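PDB 4DZH: amidohydrolase from Xanthomonas campestris pv. campestris, which probably removes the amino group from adenosine-type nucleosides such as 5'-methylthioadenosine, as a zinc-dependent member of the ATZ/TRZ hydrolase family. Local coordinates for residues L16-G21 with A379-V384; T267-A272 with C302-A307; V284-E289 with A334-A339; H408-V413 with P419-R424. One frame throughout, in Å; residues are numbered along the deposited sequence.

Interaction 1 (L16-G21 with A379-V384); sequences LLIEAG and ADLVCV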
loop_
_atom_site.group_PDB
_atom_site.type_symbol
_atom_site.label_atom_id
_atom_site.label_comp_id
_atom_site.label_asym_id
_atom_site.label_seq_id
_atom_site.Cartn_x
_atom_site.Cartn_y
_atom_site.Cartn_z
ATOM N N LEU A 16 -9.754 24.075 -22.954
ATOM C CA LEU A 16 -8.955 22.861 -22.873
ATOM C C LEU A 16 -9.828 21.650 -23.187
ATOM O O LEU A 16 -10.979 21.582 -22.734
ATOM C CB LEU A 16 -8.402 22.737 -21.446
ATOM C CG LEU A 16 -7.612 21.499 -21.038
ATOM C CD1 LEU A 16 -6.251 21.403 -21.739
ATOM C CD2 LEU A 16 -7.408 21.505 -19.539
ATOM N N LEU A 17 -9.305 20.728 -23.977
ATOM C CA LEU A 17 -9.930 19.432 -24.176
ATOM C C LEU A 17 -8.927 18.354 -23.744
ATOM O O LEU A 17 -7.806 18.307 -24.253
ATOM C CB LEU A 17 -10.292 19.230 -25.657
ATOM C CG LEU A 17 -10.953 17.877 -25.934
ATOM C CD1 LEU A 17 -12.351 17.867 -25.346
ATOM C CD2 LEU A 17 -10.977 17.531 -27.396
ATOM N N ILE A 18 -9.313 17.494 -22.814
ATOM C CA ILE A 18 -8.435 16.398 -22.381
ATOM C C ILE A 18 -9.006 15.135 -22.961
ATOM O O ILE A 18 -10.106 14.754 -22.603
ATOM C CB ILE A 18 -8.389 16.258 -20.820
ATOM C CG1 ILE A 18 -7.877 17.542 -20.197
ATOM C CG2 ILE A 18 -7.480 15.088 -20.390
ATOM C CD1 ILE A 18 -8.194 17.679 -18.705
ATOM N N GLU A 19 -8.269 14.481 -23.862
ATOM C CA GLU A 19 -8.721 13.195 -24.394
ATOM C C GLU A 19 -8.016 12.061 -23.681
ATOM O O GLU A 19 -6.797 12.095 -23.549
ATOM C CB GLU A 19 -8.449 13.085 -25.899
ATOM C CG GLU A 19 -9.060 14.209 -26.750
ATOM C CD GLU A 19 -8.514 14.173 -28.165
ATOM O OE1 GLU A 19 -7.522 13.411 -28.412
ATOM O OE2 GLU A 19 -9.069 14.902 -29.025
ATOM N N ALA A 20 -8.778 11.041 -23.295
ATOM C CA ALA A 20 -8.184 9.927 -22.548
ATOM C C ALA A 20 -8.693 8.552 -22.980
ATOM O O ALA A 20 -9.824 8.406 -23.475
ATOM C CB ALA A 20 -8.430 10.122 -21.073
ATOM N N GLY A 21 -7.905 7.520 -22.675
ATOM C CA GLY A 21 -8.351 6.170 -22.949
ATOM C C GLY A 21 -9.626 5.802 -22.216
ATOM O O GLY A 21 -10.459 5.053 -22.721
ATOM N N ALA A 379 -12.954 21.718 -12.668
ATOM C CA ALA A 379 -12.100 20.781 -13.392
ATOM C C ALA A 379 -10.903 20.366 -12.529
ATOM O O ALA A 379 -9.771 20.742 -12.810
ATOM C CB ALA A 379 -11.634 21.383 -14.684
ATOM N N ASP A 380 -11.198 19.645 -11.456
ATOM C CA ASP A 380 -10.165 18.980 -10.636
ATOM C C ASP A 380 -10.079 17.524 -11.136
ATOM O O ASP A 380 -10.958 16.684 -10.827
ATOM C CB ASP A 380 -10.567 18.963 -9.170
ATOM C CG ASP A 380 -10.581 20.368 -8.497
ATOM O OD1 ASP A 380 -10.551 21.428 -9.159
ATOM O OD2 ASP A 380 -10.600 20.370 -7.233
ATOM N N LEU A 381 -9.029 17.242 -11.896
ATOM C CA LEU A 381 -8.951 16.020 -12.700
ATOM C C LEU A 381 -7.560 15.425 -12.627
ATOM O O LEU A 381 -6.574 16.174 -12.486
ATOM C CB LEU A 381 -9.250 16.339 -14.159
ATOM C CG LEU A 381 -10.608 17.005 -14.380
ATOM C CD1 LEU A 381 -10.729 17.533 -15.788
ATOM C CD2 LEU A 381 -11.687 15.996 -14.091
ATOM N N VAL A 382 -7.521 14.112 -12.781
ATOM C CA VAL A 382 -6.262 13.356 -12.744
ATOM C C VAL A 382 -6.228 12.320 -13.876
ATOM O O VAL A 382 -7.205 11.579 -14.086
ATOM C CB VAL A 382 -6.126 12.662 -11.369
ATOM C CG1 VAL A 382 -4.858 11.748 -11.383
ATOM C CG2 VAL A 382 -5.984 13.713 -10.286
ATOM N N CYS A 383 -5.075 12.248 -14.550
ATOM C CA CYS A 383 -4.783 11.195 -15.539
ATOM C C CYS A 383 -3.896 10.166 -14.849
ATOM O O CYS A 383 -2.851 10.537 -14.315
ATOM C CB CYS A 383 -4.030 11.763 -16.744
ATOM S SG CYS A 383 -5.153 12.556 -17.931
ATOM N N VAL A 384 -4.323 8.915 -14.895
ATOM C CA VAL A 384 -3.524 7.796 -14.347
ATOM C C VAL A 384 -3.102 6.963 -15.552
ATOM O O VAL A 384 -3.969 6.406 -16.221
ATOM C CB VAL A 384 -4.370 6.938 -13.363
ATOM C CG1 VAL A 384 -3.475 5.884 -12.711
ATOM C CG2 VAL A 384 -4.921 7.816 -12.281
#
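Ile-18, in the middle of strand 16-20, meets Leu-381 and Cys-383 of strand 381-385, a small example of how two sheets can pack through a single forked side chain. Entering the strand, Leu-16 has its CB directed at the other segment, whereas Leu-17 belongs to the other face. At Ile-18 the branches divide the work. CG1 lies beside the backbone N (chi1 -60°) and carries CD1 to within 3.9 Å of Leu-381 CD1, the two side chains lying at a slant to each other. The second branch, opposite the N, sets Ile-18 CG2 4.2 Å from Cys-383 SG. The contact is made by apolar side chains and the thiol sulfur, with no hydrogen bond between the segments; Leu-71 and Trp-414 also pack on Ile-18. Glu-19 turns its CB away, Ala-20 again faces the second strand, and the chain then bends at Gly-21. Joining a strand from the start of the chain to one from after the barrel's helices, face to face rather than by edge pairing, is characteristic of the small beta-sandwich domain that flanks the TIM barrel in amidohydrolases.

Interaction 2 (T267-A272 with C302-A307); sequences TQLTEA and CALQRA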
loop_
_atom_site.group_PDB
_atom_site.type_symbol
_atom_site.label_atom_id
_atom_site.label_comp_id
_atom_site.label_asym_id
_atom_site.label_seq_id
_atom_site.Cartn_x
_atom_site.Cartn_y
_atom_site.Cartn_z
ATOM N N THR A 267 -13.275 4.330 15.131
ATOM C CA THR A 267 -12.933 2.902 15.234
ATOM C C THR A 267 -13.760 2.165 16.270
ATOM O O THR A 267 -14.017 0.966 16.146
ATOM C CB THR A 267 -11.459 2.641 15.600
ATOM O OG1 THR A 267 -11.172 3.182 16.878
ATOM C CG2 THR A 267 -10.487 3.268 14.553
ATOM N N GLN A 268 -14.142 2.885 17.312
ATOM C CA GLN A 268 -14.911 2.299 18.407
ATOM C C GLN A 268 -16.394 2.678 18.221
ATOM O O GLN A 268 -16.777 3.784 18.626
ATOM C CB GLN A 268 -14.424 2.896 19.719
ATOM C CG GLN A 268 -12.921 2.812 20.004
ATOM C CD GLN A 268 -12.396 1.399 20.009
ATOM O OE1 GLN A 268 -12.759 0.592 20.869
ATOM N NE2 GLN A 268 -11.541 1.083 19.060
ATOM N N LEU A 269 -17.229 1.803 17.632
ATOM C CA LEU A 269 -18.633 2.169 17.249
ATOM C C LEU A 269 -19.779 1.123 17.473
ATOM O O LEU A 269 -19.558 -0.055 17.261
ATOM C CB LEU A 269 -18.737 2.557 15.774
ATOM C CG LEU A 269 -18.321 3.890 15.150
ATOM C CD1 LEU A 269 -18.819 3.992 13.696
ATOM C CD2 LEU A 269 -18.799 5.111 15.959
ATOM N N THR A 270 -20.997 1.589 17.798
ATOM C CA THR A 270 -22.199 0.725 17.811
ATOM C C THR A 270 -23.140 0.922 16.618
ATOM O O THR A 270 -23.014 1.918 15.873
ATOM C CB THR A 270 -23.142 1.122 18.996
ATOM O OG1 THR A 270 -23.726 2.421 18.725
ATOM C CG2 THR A 270 -22.402 1.163 20.327
ATOM N N GLU A 271 -24.164 0.053 16.503
ATOM C CA GLU A 271 -25.156 0.184 15.414
ATOM C C GLU A 271 -26.030 1.424 15.548
ATOM O O GLU A 271 -26.218 2.179 14.575
ATOM C CB GLU A 271 -26.036 -1.086 15.214
ATOM C CG GLU A 271 -25.528 -2.147 14.179
ATOM C CD GLU A 271 -25.623 -1.755 12.652
ATOM O OE1 GLU A 271 -26.714 -1.381 12.109
ATOM O OE2 GLU A 271 -24.575 -1.889 11.969
ATOM N N ALA A 272 -26.565 1.626 16.755
ATOM C CA ALA A 272 -27.229 2.866 17.137
ATOM C C ALA A 272 -26.480 4.065 16.586
ATOM O O ALA A 272 -27.051 4.944 15.913
ATOM C CB ALA A 272 -27.289 2.953 18.659
ATOM N N CYS A 302 -17.618 -0.943 6.095
ATOM C CA CYS A 302 -18.676 -1.557 5.319
ATOM C C CYS A 302 -20.037 -1.293 5.992
ATOM O O CYS A 302 -21.018 -0.963 5.326
ATOM C CB CYS A 302 -18.455 -3.054 5.186
ATOM S SG CYS A 302 -19.789 -3.853 4.282
ATOM N N ALA A 303 -20.071 -1.413 7.313
ATOM C CA ALA A 303 -21.341 -1.183 8.021
ATOM C C ALA A 303 -21.850 0.240 7.796
ATOM O O ALA A 303 -23.057 0.457 7.562
ATOM C CB ALA A 303 -21.203 -1.487 9.507
ATOM N N LEU A 304 -20.937 1.208 7.857
ATOM C CA LEU A 304 -21.301 2.603 7.717
ATOM C C LEU A 304 -21.763 2.859 6.308
ATOM O O LEU A 304 -22.738 3.567 6.099
ATOM C CB LEU A 304 -20.090 3.500 8.002
ATOM C CG LEU A 304 -19.670 3.630 9.468
ATOM C CD1 LEU A 304 -18.249 4.155 9.603
ATOM C CD2 LEU A 304 -20.624 4.612 10.168
ATOM N N GLN A 305 -21.036 2.311 5.321
ATOM C CA GLN A 305 -21.394 2.589 3.954
ATOM C C GLN A 305 -22.796 2.005 3.641
ATOM O O GLN A 305 -23.629 2.671 3.032
ATOM C CB GLN A 305 -20.287 2.066 3.009
ATOM C CG GLN A 305 -20.514 2.408 1.564
ATOM C CD GLN A 305 -21.348 1.352 0.894
ATOM O OE1 GLN A 305 -21.249 0.167 1.227
ATOM N NE2 GLN A 305 -22.190 1.766 -0.042
ATOM N N ARG A 306 -23.056 0.786 4.082
ATOM C CA ARG A 306 -24.338 0.185 3.749
ATOM C C ARG A 306 -25.487 0.800 4.536
ATOM O O ARG A 306 -26.650 0.671 4.151
ATOM C CB ARG A 306 -24.305 -1.325 3.899
ATOM C CG ARG A 306 -23.275 -1.922 2.921
ATOM C CD ARG A 306 -23.096 -3.412 3.062
ATOM N NE ARG A 306 -22.306 -3.929 1.939
ATOM C CZ ARG A 306 -21.903 -5.189 1.827
ATOM N NH1 ARG A 306 -22.213 -6.074 2.778
ATOM N NH2 ARG A 306 -21.189 -5.571 0.764
ATOM N N ALA A 307 -25.166 1.523 5.605
ATOM C CA ALA A 307 -26.211 2.213 6.356
ATOM C C ALA A 307 -26.418 3.622 5.819
ATOM O O ALA A 307 -27.128 4.437 6.413
ATOM C CB ALA A 307 -25.859 2.245 7.809
#
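Glu-271 brings a carboxylate oxygen up to the methyl group of Ala-303, with OE2 4.2 Å from Ala-303 CB, a van der Waals approach at the margin of the contact. The bend at chi2 (-72°) turns the acid toward the second helix, while its other oxygen, OE1, is hydrogen-bonded to His-275 NE2. Two further flat groups meet neighbours in their own segments. Cys-302 SG sits 3.3 Å above one face of the Arg-306 guanidinium, displaced toward the rim; a salt bridge to Asp-343 and a hydrogen bond to Thr-345 anchor the arginine. The amide of Gln-268 gives an almost straight bond (167°) from NE2 to Thr-267 OG1 at 3.1 Å, with the hydroxyl oxygen close to the amide plane.

The apolar part of the contact is one methyl set against a fork. Leu-269 CD1 lies 4.0 Å from Leu-304 CD2 and 4.1 Å from Leu-304 CD1, the side chains meeting at about a right angle. Thr-270, the N-cap of helix 271-280, caps a backbone N with its side chain, and its own backbone N donates to Glu-273 OE1, the reciprocal bond of a capping box. Helices 271-280 and 301-306 pack together as outer helices of the TIM barrel, Ile-274 touching Ala-303 and Leu-304, and strand 283-286, which follows helix 271-280, lies next to Leu-304.

Interaction 3 (V284-E289 with A334-A339); sequences VVHCPE and AILAKA. With MG (magnesium ion), chain B.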
loop_
_atom_site.group_PDB
_atom_site.type_symbol
_atom_site.label_atom_id
_atom_site.label_comp_id
_atom_site.label_asym_id
_atom_site.label_seq_id
_atom_site.Cartn_x
_atom_site.Cartn_y
_atom_site.Cartn_z
ATOM N N VAL A 284 -18.304 10.332 8.021
ATOM C CA VAL A 284 -17.204 9.654 8.707
ATOM C C VAL A 284 -15.997 9.665 7.761
ATOM O O VAL A 284 -16.115 9.277 6.583
ATOM C CB VAL A 284 -17.575 8.213 9.117
ATOM C CG1 VAL A 284 -16.392 7.485 9.649
ATOM C CG2 VAL A 284 -18.624 8.276 10.251
ATOM N N VAL A 285 -14.858 10.107 8.277
ATOM C CA VAL A 285 -13.584 9.922 7.535
ATOM C C VAL A 285 -12.803 8.731 8.090
ATOM O O VAL A 285 -12.390 8.694 9.262
ATOM C CB VAL A 285 -12.716 11.165 7.632
ATOM C CG1 VAL A 285 -11.442 10.911 6.795
ATOM C CG2 VAL A 285 -13.482 12.396 7.122
ATOM N N HIS A 286 -12.550 7.763 7.204
ATOM C CA HIS A 286 -11.814 6.552 7.510
ATOM C C HIS A 286 -10.341 6.726 7.150
ATOM O O HIS A 286 -10.015 7.067 6.013
ATOM C CB HIS A 286 -12.478 5.413 6.721
ATOM C CG HIS A 286 -11.904 4.047 6.953
ATOM N ND1 HIS A 286 -11.419 3.603 8.174
ATOM C CD2 HIS A 286 -11.759 3.001 6.098
ATOM C CE1 HIS A 286 -10.997 2.357 8.050
ATOM N NE2 HIS A 286 -11.197 1.964 6.800
ATOM N N CYS A 287 -9.481 6.505 8.135
ATOM C CA CYS A 287 -8.018 6.599 8.024
ATOM C C CYS A 287 -7.423 5.231 8.420
ATOM O O CYS A 287 -6.831 5.053 9.501
ATOM C CB CYS A 287 -7.506 7.695 8.964
ATOM S SG CYS A 287 -8.186 9.328 8.614
ATOM N N PRO A 288 -7.565 4.234 7.545
ATOM C CA PRO A 288 -7.201 2.875 7.961
ATOM C C PRO A 288 -5.719 2.677 8.294
ATOM O O PRO A 288 -5.357 1.942 9.204
ATOM C CB PRO A 288 -7.593 2.016 6.741
ATOM C CG PRO A 288 -7.708 3.016 5.559
ATOM C CD PRO A 288 -8.187 4.297 6.197
ATOM N N GLU A 289 -4.810 3.268 7.495
ATOM C CA GLU A 289 -3.409 2.974 7.738
ATOM C C GLU A 289 -2.941 3.525 9.084
ATOM O O GLU A 289 -2.164 2.823 9.802
ATOM C CB GLU A 289 -2.494 3.419 6.554
ATOM C CG GLU A 289 -2.848 2.671 5.240
ATOM C CD GLU A 289 -1.979 2.991 4.046
ATOM O OE1 GLU A 289 -0.964 3.737 4.203
ATOM O OE2 GLU A 289 -2.301 2.429 2.966
ATOM N N ALA A 334 -10.201 -0.637 1.174
ATOM C CA ALA A 334 -11.032 -1.622 0.503
ATOM C C ALA A 334 -10.765 -3.027 1.019
ATOM O O ALA A 334 -11.729 -3.815 1.155
ATOM C CB ALA A 334 -10.806 -1.558 -1.014
ATOM N N ILE A 335 -9.500 -3.401 1.260
ATOM C CA ILE A 335 -9.209 -4.795 1.635
ATOM C C ILE A 335 -9.481 -4.999 3.121
ATOM O O ILE A 335 -10.045 -6.023 3.512
ATOM C CB ILE A 335 -7.795 -5.263 1.194
ATOM C CG1 ILE A 335 -6.704 -4.499 1.982
ATOM C CG2 ILE A 335 -7.671 -5.065 -0.352
ATOM C CD1 ILE A 335 -5.304 -4.921 1.585
ATOM N N LEU A 336 -9.171 -3.991 3.938
ATOM C CA LEU A 336 -9.454 -4.096 5.363
ATOM C C LEU A 336 -10.960 -4.211 5.561
ATOM O O LEU A 336 -11.403 -4.912 6.460
ATOM C CB LEU A 336 -8.961 -2.828 6.100
ATOM C CG LEU A 336 -9.189 -2.940 7.626
ATOM C CD1 LEU A 336 -8.334 -3.975 8.220
ATOM C CD2 LEU A 336 -8.815 -1.590 8.189
ATOM N N ALA A 337 -11.745 -3.520 4.743
ATOM C CA ALA A 337 -13.190 -3.502 4.992
ATOM C C ALA A 337 -13.769 -4.917 4.877
ATOM O O ALA A 337 -14.667 -5.312 5.654
ATOM C CB ALA A 337 -13.894 -2.542 4.047
ATOM N N LYS A 338 -13.232 -5.700 3.941
ATOM C CA LYS A 338 -13.704 -7.063 3.698
ATOM C C LYS A 338 -13.376 -7.964 4.893
ATOM O O LYS A 338 -14.221 -8.766 5.340
ATOM C CB LYS A 338 -13.064 -7.595 2.399
ATOM C CG LYS A 338 -13.545 -6.829 1.177
ATOM C CD LYS A 338 -12.517 -6.914 0.003
ATOM C CE LYS A 338 -12.978 -6.206 -1.250
ATOM N NZ LYS A 338 -13.143 -4.707 -1.134
ATOM N N ALA A 339 -12.188 -7.808 5.464
ATOM C CA ALA A 339 -11.725 -8.707 6.509
ATOM C C ALA A 339 -12.472 -8.368 7.805
ATOM O O ALA A 339 -12.925 -9.283 8.541
ATOM C CB ALA A 339 -10.258 -8.554 6.719
HETATM MG MG MG B . 0.295 5.128 3.479
HETATM O O HOH W 1 -1.357 6.008 2.647
HETATM O O HOH W 2 2.012 4.182 4.396
HETATM O O HOH W 3 0.844 4.024 1.734
#
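Leu-336 reaches from helix 326-341 to Pro-288 and His-286 with a single methyl group, and the contact is van der Waals packing without a hydrogen bond. Its CG stands opposite the backbone N (chi1 -177°), which extends CD2 to 4.1 Å from Pro-288 CB. The same CD2 lies 4.5 Å from His-286 NE2, at the edge of the imidazole and near its plane. One face of that ring is covered from within its own segment: Pro-288 CD stands 3.7 Å above the centre of the His-286 ring.

Metal coordination follows one residue later. Glu-289 OE1 binds the magnesium ion at 2.0 Å, whereas OE2 of the same residue is 3.8 Å from the ion, so the carboxylate binds through one oxygen. OE2 is instead hydrogen-bonded to Thr-332 and Ser-328, which orient the group. Three waters, Asn-321 and Asp-323 bring the ion to six ligands.

Of the polar bonds within helix 326-341, the notable one runs from Lys-338 NZ to Ala-334 O at 2.8 Å, approaching from above the carbonyl plane; Ala-346 O and Tyr-403 OH also hold the buried ammonium. Leu-292 of the second subunit packs on Lys-338 and Ala-339. Within the barrel wall, strand 283-286 runs parallel between strands 261-265 and 310-313 and passes into helix 288-293, with helix 326-341 lying across this junction.

Interaction 4 (H408-V413 with P419-R424); sequences HQVTDV and PKLVQR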
loop_
_atom_site.group_PDB
_atom_site.type_symbol
_atom_site.label_atom_id
_atom_site.label_comp_id
_atom_site.label_asym_id
_atom_site.label_seq_id
_atom_site.Cartn_x
_atom_site.Cartn_y
_atom_site.Cartn_z
ATOM N N HIS A 408 2.532 6.562 -8.413
ATOM C CA HIS A 408 3.524 7.078 -9.351
ATOM C C HIS A 408 2.982 6.959 -10.763
ATOM O O HIS A 408 3.605 7.498 -11.693
ATOM C CB HIS A 408 4.805 6.262 -9.226
ATOM C CG HIS A 408 4.603 4.823 -9.582
ATOM N ND1 HIS A 408 4.046 3.904 -8.710
ATOM C CD2 HIS A 408 4.859 4.141 -10.728
ATOM C CE1 HIS A 408 3.978 2.716 -9.298
ATOM N NE2 HIS A 408 4.464 2.832 -10.522
ATOM N N GLN A 409 1.832 6.303 -10.939
ATOM C CA GLN A 409 1.229 6.250 -12.275
ATOM C C GLN A 409 0.413 7.485 -12.587
ATOM O O GLN A 409 -0.114 7.606 -13.700
ATOM C CB GLN A 409 0.376 5.027 -12.437
ATOM C CG GLN A 409 1.257 3.752 -12.272
ATOM C CD GLN A 409 0.469 2.517 -12.490
ATOM O OE1 GLN A 409 0.303 1.713 -11.567
ATOM N NE2 GLN A 409 -0.008 2.315 -13.722
ATOM N N VAL A 410 0.226 8.358 -11.602
ATOM C CA VAL A 410 -0.384 9.656 -11.913
ATOM C C VAL A 410 0.536 10.460 -12.816
ATOM O O VAL A 410 1.700 10.690 -12.474
ATOM C CB VAL A 410 -0.674 10.441 -10.597
ATOM C CG1 VAL A 410 -1.126 11.880 -10.889
ATOM C CG2 VAL A 410 -1.738 9.670 -9.755
ATOM N N THR A 411 0.051 10.923 -13.964
ATOM C CA THR A 411 0.918 11.700 -14.852
ATOM C C THR A 411 0.536 13.153 -15.017
ATOM O O THR A 411 1.394 14.009 -15.179
ATOM C CB THR A 411 0.975 11.077 -16.251
ATOM O OG1 THR A 411 -0.351 10.991 -16.788
ATOM C CG2 THR A 411 1.603 9.656 -16.181
ATOM N N ASP A 412 -0.747 13.435 -14.888
ATOM C CA ASP A 412 -1.215 14.814 -15.034
ATOM C C ASP A 412 -2.327 15.123 -14.030
ATOM O O ASP A 412 -3.157 14.270 -13.761
ATOM C CB ASP A 412 -1.711 15.083 -16.463
ATOM C CG ASP A 412 -0.637 14.770 -17.541
ATOM O OD1 ASP A 412 0.179 15.659 -17.896
ATOM O OD2 ASP A 412 -0.596 13.616 -17.998
ATOM N N VAL A 413 -2.284 16.346 -13.547
ATOM C CA VAL A 413 -3.223 16.836 -12.543
ATOM C C VAL A 413 -3.615 18.273 -12.845
ATOM O O VAL A 413 -2.750 19.150 -13.094
ATOM C CB VAL A 413 -2.547 16.816 -11.172
ATOM C CG1 VAL A 413 -3.458 17.487 -10.133
ATOM C CG2 VAL A 413 -2.232 15.386 -10.794
ATOM N N PRO A 419 -3.150 23.532 -14.892
ATOM C CA PRO A 419 -2.193 22.409 -14.794
ATOM C C PRO A 419 -1.303 22.535 -13.579
ATOM O O PRO A 419 -0.667 23.585 -13.403
ATOM C CB PRO A 419 -1.316 22.557 -16.050
ATOM C CG PRO A 419 -2.043 23.517 -16.945
ATOM C CD PRO A 419 -2.940 24.379 -16.086
ATOM N N LYS A 420 -1.246 21.470 -12.762
ATOM C CA LYS A 420 -0.413 21.447 -11.567
ATOM C C LYS A 420 0.711 20.467 -11.721
ATOM O O LYS A 420 1.792 20.665 -11.144
ATOM C CB LYS A 420 -1.228 20.974 -10.356
ATOM C CG LYS A 420 -2.580 21.672 -10.245
ATOM C CD LYS A 420 -2.397 23.128 -10.271
ATOM C CE LYS A 420 -1.437 23.626 -9.228
ATOM N NZ LYS A 420 -1.342 25.116 -9.309
ATOM N N LEU A 421 0.432 19.386 -12.434
ATOM C CA LEU A 421 1.425 18.326 -12.683
ATOM C C LEU A 421 1.265 18.056 -14.146
ATOM O O LEU A 421 0.148 17.774 -14.618
ATOM C CB LEU A 421 1.125 17.043 -11.853
ATOM C CG LEU A 421 2.240 15.965 -11.950
ATOM C CD1 LEU A 421 3.376 16.353 -11.011
ATOM C CD2 LEU A 421 1.664 14.594 -11.665
ATOM N N VAL A 422 2.381 18.142 -14.883
ATOM C CA VAL A 422 2.375 17.936 -16.327
ATOM C C VAL A 422 3.466 16.926 -16.660
ATOM O O VAL A 422 4.651 17.260 -16.507
ATOM C CB VAL A 422 2.671 19.253 -17.038
ATOM C CG1 VAL A 422 2.952 19.018 -18.542
ATOM C CG2 VAL A 422 1.505 20.282 -16.818
ATOM N N GLN A 423 3.077 15.743 -17.126
ATOM C CA GLN A 423 3.990 14.626 -17.381
ATOM C C GLN A 423 4.934 14.427 -16.199
ATOM O O GLN A 423 6.182 14.434 -16.360
ATOM C CB GLN A 423 4.770 14.831 -18.708
ATOM C CG GLN A 423 3.866 14.757 -19.973
ATOM C CD GLN A 423 4.472 15.452 -21.218
ATOM O OE1 GLN A 423 5.371 16.307 -21.104
ATOM N NE2 GLN A 423 3.966 15.089 -22.409
ATOM N N ARG A 424 4.336 14.264 -15.014
ATOM C CA ARG A 424 5.033 14.057 -13.740
ATOM C C ARG A 424 5.845 15.244 -13.267
ATOM O O ARG A 424 6.508 15.147 -12.224
ATOM C CB ARG A 424 5.948 12.829 -13.804
ATOM C CG ARG A 424 5.243 11.538 -14.145
ATOM C CD ARG A 424 4.539 10.910 -12.930
ATOM N NE ARG A 424 5.371 10.694 -11.742
ATOM C CZ ARG A 424 4.869 10.753 -10.509
ATOM N NH1 ARG A 424 3.567 11.003 -10.348
ATOM N NH2 ARG A 424 5.653 10.559 -9.448
#
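Val-413 and Leu-421 form the antiparallel hydrogen-bonded pair of a beta hairpin, and a classic bulge interrupts its regular pairing: Lys-420 and Leu-421 both face Val-413. Strand 410-415 also pairs with strand 381-385, so the hairpin extends that sheet. At the bulge the packing is close. Val-413 O accepts from two backbone donors, Lys-420 N at 2.8 Å and Leu-421 N at 3.3 Å, while Val-413 N returns a bond to Leu-421 O. On the same face of the sheet Val-413 CB and Leu-421 CB approach to 3.7 Å. Leu-421 CG lies opposite its backbone N (chi1 -173°), letting CD2 run back along the partner strand to Val-410 CG1 at 4.0 Å.

The loose side is that of Val-422 and Gln-423, which direct their CB atoms away; Gln-423 is exposed.

A second firm point follows, where Gln-423 and Arg-424 take left-handed backbone angles and Arg-424 N is hydrogen-bonded to Thr-411 O. In one of the arginine's two conformers, so with some doubt, NH1 is hydrogen-bonded to Val-410 O and Arg-130 O. Asp-412 links this turn to its surroundings. Its OD2 forms a salt bridge with Arg-66 and accepts from Thr-411 OG1; its OD1 takes Gln-423 N at 3.0 Å, a straight bond (169°) arriving from above the carboxylate plane.

How the interactions relate
From the N terminus, about three quarters of the deposited chain separates strand 16-20 from its partner 379-384, where interaction 1 closes its loop, and most of the barrel lies within that span. Inside it, interactions 2 and 3 cross: their segments alternate as 267-272, 284-289, 302-307 and 334-339. They also touch, Leu-304 CD1 lying 3.8 Å from Val-284 CG1, so successive strand and helix units of the barrel interlock. Interaction 4 follows in series as a local hairpin closure. It joins interaction 1 through neighbouring strands 381-385 and 410-415, where Cys-383 makes probable backbone hydrogen bonds with Thr-411 and Asp-412. Interactions 2 and 4 stand about 36 Å apart between centres.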